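Side-chain contact in glutathione S-transferase enzyme with thioredoxin-like domain (Xenorhabdus nematophila, PDB 4L8E), which binds glutathione, two molecules to each subunit, and probably acts as a glutathione transferase: residues I191-W196 / K214-K219. Numbering follows the deposited sequence.
With GSH (glutathione), chain B.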
# COMPACT_ATOMS: atom_id res chain seq x y z
N ILE A 191 4.90 -12.55 -4.87
CA ILE A 191 5.58 -12.73 -3.59
C ILE A 191 4.84 -11.98 -2.48
O ILE A 191 4.72 -12.49 -1.35
CB ILE A 191 7.06 -12.27 -3.69
CG1 ILE A 191 7.85 -13.20 -4.62
CG2 ILE A 191 7.65 -12.10 -2.30
CD1 ILE A 191 9.20 -12.64 -5.03
N ALA A 192 4.32 -10.80 -2.79
CA ALA A 192 3.58 -10.02 -1.81
C ALA A 192 2.24 -10.69 -1.42
O ALA A 192 1.84 -10.67 -0.25
CB ALA A 192 3.33 -8.61 -2.32
N VAL A 193 1.57 -11.27 -2.40
CA VAL A 193 0.24 -11.85 -2.20
C VAL A 193 0.30 -13.23 -1.54
O VAL A 193 -0.51 -13.58 -0.67
CB VAL A 193 -0.54 -11.92 -3.51
CG1 VAL A 193 -1.88 -12.64 -3.36
CG2 VAL A 193 -0.81 -10.49 -4.02
N TYR A 194 1.27 -14.04 -1.93
CA TYR A 194 1.28 -15.42 -1.50
C TYR A 194 1.16 -15.66 0.01
O TYR A 194 0.39 -16.48 0.45
CB TYR A 194 2.48 -16.19 -2.09
CG TYR A 194 2.55 -17.62 -1.62
CD1 TYR A 194 1.82 -18.62 -2.25
CD2 TYR A 194 3.34 -17.97 -0.54
CE1 TYR A 194 1.87 -19.94 -1.83
CE2 TYR A 194 3.40 -19.29 -0.11
CZ TYR A 194 2.67 -20.27 -0.75
OH TYR A 194 2.76 -21.56 -0.32
N PRO A 195 1.96 -14.96 0.83
CA PRO A 195 1.90 -15.28 2.26
C PRO A 195 0.55 -14.98 2.89
O PRO A 195 0.23 -15.62 3.91
CB PRO A 195 3.00 -14.38 2.85
CG PRO A 195 3.94 -14.14 1.70
CD PRO A 195 3.04 -14.03 0.51
N TRP A 196 -0.20 -14.08 2.29
CA TRP A 196 -1.55 -13.77 2.74
C TRP A 196 -2.57 -14.76 2.21
O TRP A 196 -3.41 -15.26 2.95
CB TRP A 196 -1.93 -12.33 2.34
CG TRP A 196 -1.37 -11.33 3.32
CD1 TRP A 196 -0.22 -10.57 3.19
CD2 TRP A 196 -1.90 -11.02 4.61
NE1 TRP A 196 -0.04 -9.81 4.32
CE2 TRP A 196 -1.05 -10.06 5.20
CE3 TRP A 196 -3.02 -11.46 5.32
CZ2 TRP A 196 -1.29 -9.55 6.46
CZ3 TRP A 196 -3.24 -10.96 6.56
CH2 TRP A 196 -2.39 -9.99 7.12
N LYS A 214 -6.49 -21.22 -6.19
CA LYS A 214 -6.06 -22.53 -5.70
C LYS A 214 -4.90 -23.08 -6.54
O LYS A 214 -3.89 -23.55 -6.00
CB LYS A 214 -7.22 -23.52 -5.68
CG LYS A 214 -6.84 -24.87 -5.10
CD LYS A 214 -8.00 -25.84 -5.04
CE LYS A 214 -7.55 -27.19 -4.47
NZ LYS A 214 -8.72 -28.04 -4.19
N LYS A 215 -5.03 -23.05 -7.87
CA LYS A 215 -3.94 -23.56 -8.71
C LYS A 215 -2.67 -22.73 -8.57
O LYS A 215 -1.56 -23.28 -8.57
CB LYS A 215 -4.36 -23.67 -10.18
CG LYS A 215 -5.44 -24.70 -10.45
CD LYS A 215 -5.56 -24.98 -11.93
CE LYS A 215 -6.68 -25.98 -12.25
NZ LYS A 215 -8.04 -25.49 -11.86
N TRP A 216 -2.81 -21.41 -8.45
CA TRP A 216 -1.66 -20.51 -8.31
C TRP A 216 -0.96 -20.76 -6.96
O TRP A 216 0.26 -20.79 -6.89
CB TRP A 216 -2.15 -19.08 -8.52
CG TRP A 216 -1.24 -17.96 -8.18
CD1 TRP A 216 -0.39 -17.31 -9.03
CD2 TRP A 216 -1.15 -17.29 -6.93
NE1 TRP A 216 0.24 -16.29 -8.37
CE2 TRP A 216 -0.21 -16.26 -7.07
CE3 TRP A 216 -1.77 -17.48 -5.68
CZ2 TRP A 216 0.15 -15.42 -6.02
CZ3 TRP A 216 -1.41 -16.63 -4.64
CH2 TRP A 216 -0.47 -15.62 -4.81
N LEU A 217 -1.74 -20.98 -5.89
CA LEU A 217 -1.15 -21.30 -4.59
C LEU A 217 -0.33 -22.59 -4.69
O LEU A 217 0.82 -22.64 -4.24
CB LEU A 217 -2.23 -21.48 -3.54
CG LEU A 217 -2.77 -20.22 -2.87
CD1 LEU A 217 -4.01 -20.58 -2.02
CD2 LEU A 217 -1.73 -19.50 -2.02
N GLU A 218 -0.92 -23.60 -5.29
CA GLU A 218 -0.28 -24.90 -5.48
C GLU A 218 1.03 -24.76 -6.27
O GLU A 218 2.02 -25.42 -5.97
CB GLU A 218 -1.26 -25.87 -6.16
CG GLU A 218 -2.33 -26.41 -5.19
CD GLU A 218 -3.56 -27.05 -5.84
OE1 GLU A 218 -3.74 -27.04 -7.08
OE2 GLU A 218 -4.39 -27.58 -5.06
N LYS A 219 1.01 -23.91 -7.29
CA LYS A 219 2.17 -23.68 -8.14
C LYS A 219 3.32 -23.02 -7.34
O LYS A 219 4.48 -23.42 -7.44
CB LYS A 219 1.73 -22.74 -9.28
CG LYS A 219 2.75 -22.39 -10.31
CD LYS A 219 2.06 -21.85 -11.58
CE LYS A 219 1.38 -20.49 -11.38
NZ LYS A 219 0.65 -20.09 -12.62
N1 GSH B . -1.60 -4.28 16.08
CA1 GSH B . -1.96 -5.25 15.11
C1 GSH B . -3.46 -5.41 15.12
O11 GSH B . -4.12 -5.15 16.18
O12 GSH B . -4.05 -5.83 14.08
CB1 GSH B . -1.32 -6.53 15.45
CG1 GSH B . -1.66 -7.65 14.48
CD1 GSH B . -0.88 -7.53 13.19
OE1 GSH B . 0.17 -6.93 13.15
N2 GSH B . -1.45 -8.13 12.00
CA2 GSH B . -0.77 -8.06 10.75
C2 GSH B . -1.66 -7.29 9.79
O2 GSH B . -2.90 -7.33 9.82
CB2 GSH B . -0.51 -9.41 10.18
SG2 GSH B . 0.68 -10.31 11.19
N3 GSH B . -1.04 -6.45 8.81
CA3 GSH B . -1.89 -5.72 7.91
C3 GSH B . -1.18 -5.50 6.64
O31 GSH B . -0.30 -6.32 6.26
O32 GSH B . -1.47 -4.47 5.95
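Val193 and Tyr194 meet Trp216 and Leu217 where helices 188-197 and 211-221 cross in the all-helical C-terminal domain of the glutathione transferase fold, a worked example of how large side chains fill the gap between nearly perpendicular helices. The axes of the two short segments cross at 102°, 10.8 Å apart at their closest; the gap is filled largely by side chains, and no hydrogen bond links the two segments directly.

The apolar contacts fall into two groups. In the first, the six-membered end of the Trp216 indole reaches helix 188-197: its CH2 comes to 3.6 Å from Val193 CG1, with the two side chains about at right angles, and the Tyr194 backbone N lies near the indole plane at the ring edge. With CG anti to its backbone N (chi1 169°), Trp216 sends the ring across the gap, and a hydrogen bond from NE1 to Asp190, one turn earlier on helix 188-197, fixes its rotation. In the second, the Tyr194 ring extends back toward helix 211-221, where Leu217 CD2 approaches it obliquely, 3.6 Å from CE1 and 3.7 Å from CD1. The Tyr194 side chain also touches Thr226 and Tyr230 of helix 224-230.

Further along the same helix as Tyr194, Trp196 lines a glutathione pocket; its NE1 is hydrogen-bonded to Asn38, while its CZ2 lies 3.4 Å from glutathione O31.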